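Local atomic coordinates of uncharacterized protein MJ0754 (Methanocaldococcus jannaschii, PDB entry 3Q4N), a protein that is of unknown function but adopts a ferritin-like four-helix bundle and binds metal, probably at a dinuclear centre enclosed by the bundle. Residues M24-E28 against L115-L120; A31-Y35 against V108-E113; L38-L44 against G98-E102. Numbering follows the deposited sequence.

Interaction 1: M24-E28 against L115-L120; sequences MREEE and LDIADL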
ATOM      1  N   MET B  24       5.009  -7.190   9.847  1.00 63.70           N
ATOM      2  CA  MET B  24       5.126  -6.018  10.673  1.00 62.49           C
ATOM      3  C   MET B  24       6.388  -6.039  11.507  1.00 62.51           C
ATOM      4  O   MET B  24       6.987  -4.996  11.748  1.00 62.18           O
ATOM      5  CB  MET B  24       3.914  -5.908  11.562  1.00 62.15           C
ATOM      6  CG  MET B  24       2.687  -5.345  10.857  1.00 61.23           C
ATOM      7  SD  MET B  24       2.951  -3.858   9.864  1.00 56.98           S
ATOM      8  CE  MET B  24       3.695  -2.691  10.969  1.00 55.83           C
ATOM      9  N   ARG B  25       6.792  -7.228  11.946  1.00 62.73           N
ATOM     10  CA  ARG B  25       8.045  -7.394  12.682  1.00 63.00           C
ATOM     11  C   ARG B  25       9.185  -6.896  11.814  1.00 63.31           C
ATOM     12  O   ARG B  25      10.038  -6.137  12.275  1.00 63.27           O
ATOM     13  CB  ARG B  25       8.270  -8.863  13.056  1.00 63.01           C
ATOM     14  CG  ARG B  25       9.674  -9.209  13.588  1.00 63.82           C
ATOM     15  CD  ARG B  25       9.856  -8.832  15.066  1.00 65.37           C
ATOM     16  NE  ARG B  25      11.180  -9.185  15.589  1.00 65.84           N
ATOM     17  CZ  ARG B  25      11.799  -8.517  16.564  1.00 67.14           C
ATOM     18  NH1 ARG B  25      11.229  -7.461  17.137  1.00 66.28           N
ATOM     19  NH2 ARG B  25      12.999  -8.898  16.967  1.00 67.34           N
ATOM     20  N   GLU B  26       9.194  -7.308  10.550  1.00 63.35           N
ATOM     21  CA  GLU B  26      10.213  -6.807   9.654  1.00 63.82           C
ATOM     22  C   GLU B  26       9.959  -5.407   9.124  1.00 63.83           C
ATOM     23  O   GLU B  26      10.904  -4.712   8.749  1.00 64.17           O
ATOM     24  CB  GLU B  26      10.487  -7.772   8.519  1.00 64.27           C
ATOM     25  CG  GLU B  26      11.917  -8.275   8.546  1.00 65.39           C
ATOM     26  CD  GLU B  26      12.088  -9.640   7.910  1.00 66.90           C
ATOM     27  OE1 GLU B  26      11.156 -10.102   7.198  1.00 66.31           O
ATOM     28  OE2 GLU B  26      13.175 -10.235   8.133  1.00 68.07           O
ATOM     29  N   GLU B  27       8.702  -4.975   9.110  1.00 63.50           N
ATOM     30  CA  GLU B  27       8.442  -3.630   8.655  1.00 63.16           C
ATOM     31  C   GLU B  27       9.113  -2.608   9.559  1.00 62.53           C
ATOM     32  O   GLU B  27       9.788  -1.722   9.047  1.00 62.87           O
ATOM     33  CB  GLU B  27       6.962  -3.354   8.457  1.00 63.50           C
ATOM     34  CG  GLU B  27       6.717  -2.254   7.426  1.00 65.37           C
ATOM     35  CD  GLU B  27       5.347  -2.350   6.736  1.00 69.13           C
ATOM     36  OE1 GLU B  27       4.564  -1.367   6.811  1.00 71.02           O
ATOM     37  OE2 GLU B  27       5.049  -3.402   6.113  1.00 69.70           O
ATOM     38  N   GLU B  28       8.959  -2.765  10.883  1.00 61.80           N
ATOM     39  CA  GLU B  28       9.510  -1.838  11.898  1.00 60.89           C
ATOM     40  C   GLU B  28      11.037  -1.853  11.924  1.00 60.41           C
ATOM     41  O   GLU B  28      11.699  -0.874  12.295  1.00 60.02           O
ATOM     42  CB  GLU B  28       8.975  -2.176  13.289  1.00 60.43           C
ATOM     43  CG  GLU B  28       7.441  -2.173  13.425  1.00 62.99           C
ATOM     44  CD  GLU B  28       6.776  -0.765  13.416  1.00 66.45           C
ATOM     45  OE1 GLU B  28       7.096   0.084  14.275  1.00 66.42           O
ATOM     46  OE2 GLU B  28       5.904  -0.503  12.549  1.00 67.69           O
ATOM     47  N   LEU B 115       3.793   4.765   4.757  1.00 62.37           N
ATOM     48  CA  LEU B 115       3.632   3.370   4.505  1.00 62.41           C
ATOM     49  C   LEU B 115       3.387   2.614   5.803  1.00 62.88           C
ATOM     50  O   LEU B 115       2.792   1.537   5.804  1.00 62.94           O
ATOM     51  CB  LEU B 115       4.885   2.849   3.835  1.00 61.94           C
ATOM     52  CG  LEU B 115       4.748   1.426   3.316  1.00 62.59           C
ATOM     53  CD1 LEU B 115       3.375   1.181   2.713  1.00 62.34           C
ATOM     54  CD2 LEU B 115       5.808   1.191   2.266  1.00 64.28           C
ATOM     55  N   ASP B 116       3.846   3.152   6.919  1.00 63.28           N
ATOM     56  CA  ASP B 116       3.689   2.392   8.133  1.00 64.16           C
ATOM     57  C   ASP B 116       2.252   2.453   8.637  1.00 64.11           C
ATOM     58  O   ASP B 116       1.640   1.409   8.847  1.00 64.38           O
ATOM     59  CB  ASP B 116       4.684   2.819   9.191  1.00 65.00           C
ATOM     60  CG  ASP B 116       5.342   1.631   9.879  1.00 68.05           C
ATOM     61  OD1 ASP B 116       6.599   1.584   9.924  1.00 72.73           O
ATOM     62  OD2 ASP B 116       4.612   0.742  10.374  1.00 69.24           O
ATOM     63  N   ILE B 117       1.688   3.652   8.782  1.00 63.61           N
ATOM     64  CA  ILE B 117       0.275   3.782   9.129  1.00 63.16           C
ATOM     65  C   ILE B 117      -0.670   3.070   8.122  1.00 63.56           C
ATOM     66  O   ILE B 117      -1.760   2.612   8.503  1.00 63.49           O
ATOM     67  CB  ILE B 117      -0.128   5.233   9.225  1.00 62.80           C
ATOM     68  CG1 ILE B 117       0.841   5.989  10.113  1.00 63.86           C
ATOM     69  CG2 ILE B 117      -1.530   5.363   9.777  1.00 63.07           C
ATOM     70  CD1 ILE B 117       0.779   7.512   9.924  1.00 64.07           C
ATOM     71  N   ALA B 118      -0.265   2.984   6.853  1.00 63.45           N
ATOM     72  CA  ALA B 118      -1.106   2.377   5.823  1.00 63.71           C
ATOM     73  C   ALA B 118      -1.239   0.880   6.073  1.00 64.18           C
ATOM     74  O   ALA B 118      -2.346   0.311   6.084  1.00 63.84           O
ATOM     75  CB  ALA B 118      -0.522   2.634   4.440  1.00 63.70           C
ATOM     76  N   ASP B 119      -0.096   0.244   6.299  1.00 64.70           N
ATOM     77  CA  ASP B 119      -0.071  -1.195   6.445  1.00 65.33           C
ATOM     78  C   ASP B 119      -0.631  -1.580   7.805  1.00 65.48           C
ATOM     79  O   ASP B 119      -1.364  -2.551   7.934  1.00 65.99           O
ATOM     80  CB  ASP B 119       1.327  -1.716   6.143  1.00 65.26           C
ATOM     81  CG  ASP B 119       1.757  -1.383   4.693  1.00 67.31           C
ATOM     82  OD1 ASP B 119       0.931  -0.816   3.942  1.00 67.19           O
ATOM     83  OD2 ASP B 119       2.909  -1.667   4.282  1.00 70.75           O
ATOM     84  N   LEU B 120      -0.358  -0.759   8.804  1.00 65.43           N
ATOM     85  CA  LEU B 120      -1.007  -0.906  10.084  1.00 65.02           C
ATOM     86  C   LEU B 120      -2.512  -0.927   9.919  1.00 65.16           C
ATOM     87  O   LEU B 120      -3.148  -1.835  10.411  1.00 65.11           O
ATOM     88  CB  LEU B 120      -0.563   0.204  11.050  1.00 64.99           C
ATOM     89  CG  LEU B 120       0.814  -0.008  11.703  1.00 64.51           C
ATOM     90  CD1 LEU B 120       1.303   1.216  12.399  1.00 64.33           C
ATOM     91  CD2 LEU B 120       0.819  -1.186  12.686  1.00 64.80           C
TER
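Helices 15-42 and 102-125 run antiparallel inside the ferritin-like bundle: the axes of the two short segments approach to 11.4 Å at 170°, with the CA atoms of Glu27 and Asp116 7.7 Å apart. Along 115-120, Leu115 comes first and contributes mainly its backbone, its carbonyl O lying 3.5 Å from Glu27 OE1. Asp116 does more. Its CA-CB bond points sideways, yet the carboxylate reaches across, placing OD2 2.8 Å from Glu28 OE2 and 3.6 Å from Met24 CE. One turn later Asp119 faces helix 15-42 directly and sets OD2 3.0 Å from Glu27 OE1. Leu120 completes the walk with an apolar touch, Leu120 CD2 to Met24 CE at 3.7 Å; beyond them Leu139 and Tyr136 of helix 130-155 extend the hydrophobic layer.

The polar half of the interface is thus made of acceptors facing acceptors, with 258 Å² buried in total. Glu28 has a better partner outside the segments, its OE1 being hydrogen-bonded to His57 ND1, while Glu54 of the same helix 45-68 brings another acid close by. Carboxylates so near one another in a buried setting would repel unless their charge were compensated, and the Glu28-Asp116 pair beside His57 and Glu54 is consistent with the interior of a ferritin-like bundle that receives metal cations.

Interaction 2: A31-Y35 against V108-E113; sequences ARDVY and VGATIE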
ATOM      1  N   ALA B  31      12.243   0.495   9.051  1.00 58.95           N
ATOM      2  CA  ALA B  31      12.226   1.818   9.630  1.00 59.16           C
ATOM      3  C   ALA B  31      13.473   2.031  10.483  1.00 59.36           C
ATOM      4  O   ALA B  31      14.221   2.972  10.267  1.00 59.35           O
ATOM      5  CB  ALA B  31      10.972   1.985  10.466  1.00 59.58           C
ATOM      6  N   ARG B  32      13.722   1.129  11.423  1.00 59.71           N
ATOM      7  CA  ARG B  32      14.842   1.295  12.315  1.00 60.12           C
ATOM      8  C   ARG B  32      16.187   1.329  11.563  1.00 60.41           C
ATOM      9  O   ARG B  32      16.985   2.263  11.736  1.00 60.22           O
ATOM     10  CB  ARG B  32      14.815   0.246  13.421  1.00 60.10           C
ATOM     11  CG  ARG B  32      15.834   0.524  14.529  1.00 61.25           C
ATOM     12  CD  ARG B  32      16.356  -0.759  15.227  1.00 64.43           C
ATOM     13  NE  ARG B  32      16.992  -1.706  14.300  1.00 67.07           N
ATOM     14  CZ  ARG B  32      17.272  -2.978  14.585  1.00 69.06           C
ATOM     15  NH1 ARG B  32      16.983  -3.474  15.785  1.00 70.06           N
ATOM     16  NH2 ARG B  32      17.837  -3.761  13.664  1.00 70.15           N
ATOM     17  N   ASP B  33      16.425   0.335  10.710  1.00 60.90           N
ATOM     18  CA  ASP B  33      17.701   0.236   9.973  1.00 61.20           C
ATOM     19  C   ASP B  33      17.906   1.434   9.053  1.00 61.28           C
ATOM     20  O   ASP B  33      19.037   1.917   8.871  1.00 61.54           O
ATOM     21  CB  ASP B  33      17.767  -1.046   9.148  1.00 61.33           C
ATOM     22  CG  ASP B  33      17.629  -2.300   9.991  1.00 62.63           C
ATOM     23  OD1 ASP B  33      17.150  -3.308   9.442  1.00 62.95           O
ATOM     24  OD2 ASP B  33      17.986  -2.289  11.195  1.00 64.29           O
ATOM     25  N   VAL B  34      16.813   1.927   8.474  1.00 60.91           N
ATOM     26  CA  VAL B  34      16.915   3.156   7.694  1.00 60.20           C
ATOM     27  C   VAL B  34      17.323   4.341   8.573  1.00 59.50           C
ATOM     28  O   VAL B  34      18.354   4.968   8.327  1.00 59.28           O
ATOM     29  CB  VAL B  34      15.658   3.458   6.874  1.00 60.10           C
ATOM     30  CG1 VAL B  34      15.848   4.751   6.129  1.00 59.18           C
ATOM     31  CG2 VAL B  34      15.408   2.328   5.894  1.00 60.74           C
ATOM     32  N   TYR B  35      16.536   4.629   9.605  1.00 58.47           N
ATOM     33  CA  TYR B  35      16.839   5.790  10.416  1.00 58.08           C
ATOM     34  C   TYR B  35      18.298   5.723  10.910  1.00 58.18           C
ATOM     35  O   TYR B  35      19.069   6.659  10.718  1.00 58.06           O
ATOM     36  CB  TYR B  35      15.811   5.984  11.544  1.00 57.91           C
ATOM     37  CG  TYR B  35      14.363   6.114  11.061  1.00 56.52           C
ATOM     38  CD1 TYR B  35      14.062   6.701   9.845  1.00 54.67           C
ATOM     39  CD2 TYR B  35      13.300   5.667  11.839  1.00 57.44           C
ATOM     40  CE1 TYR B  35      12.759   6.824   9.397  1.00 54.06           C
ATOM     41  CE2 TYR B  35      11.981   5.779  11.389  1.00 57.11           C
ATOM     42  CZ  TYR B  35      11.726   6.366  10.162  1.00 56.44           C
ATOM     43  OH  TYR B  35      10.431   6.486   9.690  1.00 58.61           O
ATOM     44  N   VAL B 108      12.291  10.649   3.079  1.00 60.04           N
ATOM     45  CA  VAL B 108      12.301   9.199   3.248  1.00 59.15           C
ATOM     46  C   VAL B 108      11.646   8.814   4.571  1.00 58.81           C
ATOM     47  O   VAL B 108      10.805   7.917   4.625  1.00 58.34           O
ATOM     48  CB  VAL B 108      13.718   8.643   3.246  1.00 58.79           C
ATOM     49  CG1 VAL B 108      13.682   7.207   3.652  1.00 59.00           C
ATOM     50  CG2 VAL B 108      14.341   8.771   1.880  1.00 58.83           C
ATOM     51  N   GLY B 109      12.046   9.505   5.636  1.00 58.41           N
ATOM     52  CA  GLY B 109      11.474   9.285   6.953  1.00 58.32           C
ATOM     53  C   GLY B 109       9.967   9.322   6.857  1.00 58.43           C
ATOM     54  O   GLY B 109       9.302   8.298   7.023  1.00 58.78           O
ATOM     55  N   ALA B 110       9.441  10.506   6.553  1.00 58.25           N
ATOM     56  CA  ALA B 110       8.017  10.712   6.361  1.00 57.89           C
ATOM     57  C   ALA B 110       7.398   9.543   5.645  1.00 57.93           C
ATOM     58  O   ALA B 110       6.334   9.062   6.046  1.00 58.02           O
ATOM     59  CB  ALA B 110       7.771  11.960   5.582  1.00 57.56           C
ATOM     60  N   THR B 111       8.097   9.073   4.616  1.00 57.93           N
ATOM     61  CA  THR B 111       7.566   8.078   3.689  1.00 58.44           C
ATOM     62  C   THR B 111       7.434   6.694   4.310  1.00 58.81           C
ATOM     63  O   THR B 111       6.535   5.936   3.958  1.00 59.28           O
ATOM     64  CB  THR B 111       8.460   7.959   2.454  1.00 58.47           C
ATOM     65  OG1 THR B 111       8.640   9.258   1.849  1.00 59.07           O
ATOM     66  CG2 THR B 111       7.854   6.985   1.456  1.00 58.10           C
ATOM     67  N   ILE B 112       8.341   6.357   5.216  1.00 59.09           N
ATOM     68  CA  ILE B 112       8.306   5.066   5.882  1.00 59.37           C
ATOM     69  C   ILE B 112       7.085   5.035   6.815  1.00 60.03           C
ATOM     70  O   ILE B 112       6.366   4.027   6.940  1.00 59.88           O
ATOM     71  CB  ILE B 112       9.618   4.844   6.647  1.00 59.16           C
ATOM     72  CG1 ILE B 112      10.742   4.573   5.658  1.00 58.42           C
ATOM     73  CG2 ILE B 112       9.513   3.682   7.633  1.00 59.92           C
ATOM     74  CD1 ILE B 112      12.115   5.093   6.128  1.00 57.69           C
ATOM     75  N   GLU B 113       6.858   6.177   7.441  1.00 60.46           N
ATOM     76  CA  GLU B 113       5.775   6.351   8.362  1.00 61.41           C
ATOM     77  C   GLU B 113       4.415   6.402   7.643  1.00 61.60           C
ATOM     78  O   GLU B 113       3.386   5.972   8.172  1.00 61.38           O
ATOM     79  CB  GLU B 113       6.060   7.614   9.175  1.00 61.71           C
ATOM     80  CG  GLU B 113       7.361   7.524   9.982  1.00 63.06           C
ATOM     81  CD  GLU B 113       7.288   6.498  11.116  1.00 65.64           C
ATOM     82  OE1 GLU B 113       6.269   5.789  11.239  1.00 68.55           O
ATOM     83  OE2 GLU B 113       8.251   6.376  11.893  1.00 65.35           O
TER
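In this ferritin-like four-helix bundle, 31-35 and 108-113 are nearly perfectly antiparallel (176°), and their axes close to 10.7 Å. The CA atoms come nearest at Ala31 and Ile112, 6.3 Å apart, where the small Ala31 leaves room for the larger Ile112. Ile112, pointing at helix 15-42, is the principal bump. It enters a hollow bordered by Ala31, Val34 and Tyr35, with Ile112 CG2 3.6 Å from Ala31 CB, and Ile112 CD1 3.7 Å from Val34 CG1 and 3.8 Å from Tyr35 CE1. Val34 is the answering bump: besides Ile112 it meets Val108, CG1 to CG1 at 4.1 Å. Leu94 and Tyr91 of helix 85-98 cover this aliphatic patch.

The largest contribution from 31-35 is Tyr35, with 75 Å² covered. Its CA-CB bond points sideways, but the ring reaches past Ile112 to helix 102-125, where Gly109 offers bare backbone: Gly109 CA sits at the ring edge, 3.7 Å from Tyr35 CE1. Phe150 of helix 130-155 meets the same ring, with the planes inclined at about 55°. The tyrosine hydroxyl thereby arrives beside Glu113, whose OE1 is held by Ser143 and whose OE2 lies close to Glu54, another acid of the probable metal-binding interior. Tyr35 OH donates a hydrogen bond of 3.1 Å to Glu113 OE2.

Interaction 3: L38-L44 against G98-E102; sequences LYNKWKL and GDKSE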
ATOM      1  N   LEU B  38      20.801   6.678   8.278  1.00 58.87           N
ATOM      2  CA  LEU B  38      20.720   8.059   7.848  1.00 59.45           C
ATOM      3  C   LEU B  38      21.284   8.998   8.893  1.00 60.37           C
ATOM      4  O   LEU B  38      21.801  10.071   8.570  1.00 60.17           O
ATOM      5  CB  LEU B  38      19.276   8.407   7.512  1.00 58.97           C
ATOM      6  CG  LEU B  38      18.884   7.900   6.129  1.00 58.51           C
ATOM      7  CD1 LEU B  38      17.407   8.142   5.830  1.00 57.93           C
ATOM      8  CD2 LEU B  38      19.771   8.546   5.058  1.00 57.65           C
ATOM      9  N   TYR B  39      21.175   8.584  10.150  1.00 61.35           N
ATOM     10  CA  TYR B  39      21.819   9.289  11.209  1.00 62.60           C
ATOM     11  C   TYR B  39      23.310   9.188  10.994  1.00 63.59           C
ATOM     12  O   TYR B  39      24.005  10.190  11.096  1.00 63.82           O
ATOM     13  CB  TYR B  39      21.463   8.678  12.531  1.00 62.63           C
ATOM     14  CG  TYR B  39      22.111   9.360  13.705  1.00 64.15           C
ATOM     15  CD1 TYR B  39      23.221   8.795  14.332  1.00 65.02           C
ATOM     16  CD2 TYR B  39      21.603  10.570  14.208  1.00 66.02           C
ATOM     17  CE1 TYR B  39      23.814   9.414  15.428  1.00 67.15           C
ATOM     18  CE2 TYR B  39      22.190  11.205  15.311  1.00 66.92           C
ATOM     19  CZ  TYR B  39      23.291  10.612  15.913  1.00 68.15           C
ATOM     20  OH  TYR B  39      23.886  11.206  16.993  1.00 70.56           O
ATOM     21  N   ASN B  40      23.811   7.988  10.690  1.00 64.98           N
ATOM     22  CA  ASN B  40      25.260   7.836  10.418  1.00 66.47           C
ATOM     23  C   ASN B  40      25.718   8.769   9.314  1.00 67.10           C
ATOM     24  O   ASN B  40      26.821   9.331   9.410  1.00 67.59           O
ATOM     25  CB  ASN B  40      25.689   6.383  10.142  1.00 66.35           C
ATOM     26  CG  ASN B  40      25.710   5.518  11.420  1.00 67.97           C
ATOM     27  OD1 ASN B  40      25.937   6.019  12.535  1.00 67.71           O
ATOM     28  ND2 ASN B  40      25.471   4.208  11.258  1.00 69.18           N
ATOM     29  N   LYS B  41      24.846   8.974   8.313  1.00 67.56           N
ATOM     30  CA  LYS B  41      25.146   9.840   7.177  1.00 67.90           C
ATOM     31  C   LYS B  41      25.071  11.323   7.505  1.00 67.97           C
ATOM     32  O   LYS B  41      26.003  12.055   7.188  1.00 68.20           O
ATOM     33  CB  LYS B  41      24.266   9.539   5.965  1.00 67.94           C
ATOM     34  CG  LYS B  41      24.456  10.559   4.831  1.00 68.81           C
ATOM     35  CD  LYS B  41      25.960  10.811   4.552  1.00 71.86           C
ATOM     36  CE  LYS B  41      26.235  12.046   3.682  1.00 72.47           C
ATOM     37  NZ  LYS B  41      25.941  11.794   2.220  1.00 73.85           N
ATOM     38  N   TRP B  42      23.969  11.747   8.127  1.00 68.18           N
ATOM     39  CA  TRP B  42      23.638  13.172   8.306  1.00 68.16           C
ATOM     40  C   TRP B  42      23.727  13.687   9.723  1.00 68.19           C
ATOM     41  O   TRP B  42      23.873  14.886   9.919  1.00 68.35           O
ATOM     42  CB  TRP B  42      22.233  13.484   7.777  1.00 68.54           C
ATOM     43  CG  TRP B  42      22.098  13.205   6.344  1.00 68.47           C
ATOM     44  CD1 TRP B  42      21.359  12.220   5.778  1.00 67.70           C
ATOM     45  CD2 TRP B  42      22.744  13.902   5.274  1.00 69.81           C
ATOM     46  NE1 TRP B  42      21.490  12.254   4.415  1.00 69.16           N
ATOM     47  CE2 TRP B  42      22.340  13.275   4.071  1.00 70.26           C
ATOM     48  CE3 TRP B  42      23.624  15.006   5.211  1.00 69.72           C
ATOM     49  CZ2 TRP B  42      22.791  13.707   2.802  1.00 69.65           C
ATOM     50  CZ3 TRP B  42      24.080  15.433   3.957  1.00 68.99           C
ATOM     51  CH2 TRP B  42      23.657  14.780   2.767  1.00 68.92           C
ATOM     52  N   LYS B  43      23.591  12.798  10.703  1.00 68.35           N
ATOM     53  CA  LYS B  43      23.751  13.156  12.118  1.00 68.80           C
ATOM     54  C   LYS B  43      22.598  13.999  12.696  1.00 68.74           C
ATOM     55  O   LYS B  43      22.787  14.751  13.690  1.00 69.07           O
ATOM     56  CB  LYS B  43      25.105  13.846  12.344  1.00 68.82           C
ATOM     57  CG  LYS B  43      26.148  12.979  13.034  1.00 71.11           C
ATOM     58  CD  LYS B  43      26.605  11.750  12.210  1.00 72.81           C
ATOM     59  CE  LYS B  43      28.134  11.549  12.301  1.00 73.81           C
ATOM     60  NZ  LYS B  43      28.722  11.870  13.653  1.00 72.63           N
ATOM     61  N   LEU B  44      21.413  13.868  12.080  1.00 67.80           N
ATOM     62  CA  LEU B  44      20.216  14.575  12.535  1.00 66.84           C
ATOM     63  C   LEU B  44      19.580  13.818  13.683  1.00 66.68           C
ATOM     64  O   LEU B  44      19.214  12.651  13.532  1.00 66.33           O
ATOM     65  CB  LEU B  44      19.207  14.767  11.395  1.00 66.70           C
ATOM     66  CG  LEU B  44      19.596  15.732  10.269  1.00 65.38           C
ATOM     67  CD1 LEU B  44      18.577  15.689   9.136  1.00 62.96           C
ATOM     68  CD2 LEU B  44      19.817  17.163  10.790  1.00 63.53           C
ATOM     69  N   GLY B  98      17.510   8.784   0.354  1.00 76.84           N
ATOM     70  CA  GLY B  98      17.830   9.622   1.502  1.00 76.84           C
ATOM     71  C   GLY B  98      19.287   9.987   1.654  1.00 77.01           C
ATOM     72  O   GLY B  98      19.623  10.887   2.427  1.00 76.99           O
ATOM     73  N   ASP B  99      20.158   9.292   0.926  1.00 76.93           N
ATOM     74  CA  ASP B  99      21.596   9.539   1.018  1.00 76.98           C
ATOM     75  C   ASP B  99      21.976  10.711   0.135  1.00 76.61           C
ATOM     76  O   ASP B  99      23.158  11.052   0.017  1.00 77.14           O
ATOM     77  CB  ASP B  99      22.398   8.301   0.594  1.00 77.40           C
ATOM     78  CG  ASP B  99      23.700   8.142   1.378  1.00 78.59           C
ATOM     79  OD1 ASP B  99      24.777   8.422   0.793  1.00 79.75           O
ATOM     80  OD2 ASP B  99      23.638   7.744   2.576  1.00 79.04           O
ATOM     81  N   LYS B 100      20.968  11.322  -0.484  1.00 75.79           N
ATOM     82  CA  LYS B 100      21.179  12.401  -1.449  1.00 74.75           C
ATOM     83  C   LYS B 100      21.151  13.814  -0.834  1.00 74.22           C
ATOM     84  O   LYS B 100      22.011  14.651  -1.144  1.00 74.06           O
ATOM     85  CB  LYS B 100      20.215  12.267  -2.628  1.00 74.63           C
ATOM     86  CG  LYS B 100      20.625  11.197  -3.647  1.00 74.96           C
ATOM     87  CD  LYS B 100      19.913  11.418  -4.968  1.00 75.24           C
ATOM     88  CE  LYS B 100      18.467  10.926  -4.940  1.00 73.82           C
ATOM     89  NZ  LYS B 100      18.364   9.655  -5.704  1.00 73.87           N
ATOM     90  N   SER B 101      20.175  14.082   0.033  1.00 73.27           N
ATOM     91  CA  SER B 101      20.156  15.342   0.769  1.00 72.46           C
ATOM     92  C   SER B 101      19.536  15.189   2.143  1.00 72.01           C
ATOM     93  O   SER B 101      18.737  14.295   2.365  1.00 71.82           O
ATOM     94  CB  SER B 101      19.414  16.431  -0.024  1.00 72.48           C
ATOM     95  OG  SER B 101      18.006  16.331   0.112  1.00 71.75           O
ATOM     96  N   GLU B 102      19.900  16.083   3.056  1.00 71.73           N
ATOM     97  CA  GLU B 102      19.119  16.307   4.269  1.00 71.55           C
ATOM     98  C   GLU B 102      17.611  16.338   4.004  1.00 71.44           C
ATOM     99  O   GLU B 102      16.862  15.560   4.593  1.00 71.66           O
ATOM    100  CB  GLU B 102      19.545  17.599   4.943  1.00 71.29           C
ATOM    101  CG  GLU B 102      20.737  17.407   5.833  1.00 72.47           C
ATOM    102  CD  GLU B 102      21.351  18.710   6.274  1.00 73.68           C
ATOM    103  OE1 GLU B 102      21.928  18.747   7.382  1.00 73.67           O
ATOM    104  OE2 GLU B 102      21.267  19.693   5.506  1.00 75.27           O
TER
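The last turn of helix 15-42 meets the sharp connection between helices 85-98 and 102-125 at one end of the ferritin-like bundle. Residues 38-42 are still helical, as the bonds from Trp42 N to Leu38 O (2.8 Å) and from Lys43 N to Tyr39 O (2.7 Å) confirm; Lys43 then leaves the helix with positive phi (72°/25°), and Leu44 is extended. Opposite, Gly98 ends one helix, and 99-101 turn the chain until Ser101 (-148°/156°) takes the N-cap position of the next, its OG bonded to Asp104 N. CA atoms pair Leu38 with Asp99 at 7.0 Å and Trp42 with Glu102 at 6.8 Å, so the loop lies along the helix end.

Trp42 is the main filler of the gap, with 85 Å² covered. Its indole lies inside the bend: Trp42 CZ2 is 3.6 Å from Ser101 C, the backbone N of Glu102 stands over one ring face, and Glu102 CG comes within 3.8 Å of Trp42 CE3. Leu44 CD1 adds a looser touch, 4.3 Å from Glu102 CG, beside Tyr157. Leu38 packs its CD2 3.5 Å from Gly98 O; a CB modelled on Gly98 would fall just 3.1 Å from Leu38 CD1, which makes the missing side chain part of the fit. On the solvent side, Lys41 NZ and Asp99 OD1 form a long salt bridge of 3.8 Å. The firmest tie is in the ring plane: Trp42 NE1 donates to Gly98 O at 3.1 Å, with an N-H...O angle of 160°.

In the fold
All three contacts draw on helix 15-42 and are nested along the chain, interaction 3 inside interaction 2 inside interaction 1. The first two join the same pair of helices, with centres 11 Å apart; together they bring Glu28 and Glu113 to the interior where Glu54 and His57 also lie, a set consistent with the dinuclear metal centre of ferritin-like proteins. Interaction 3 closes the bundle end instead: its centre is 12 Å from that of interaction 2, which it touches through Val108 CG2 and Gly98 N at 3.5 Å. From interaction 1 it is 22 Å away between centres, with nearest atoms about 12 Å apart.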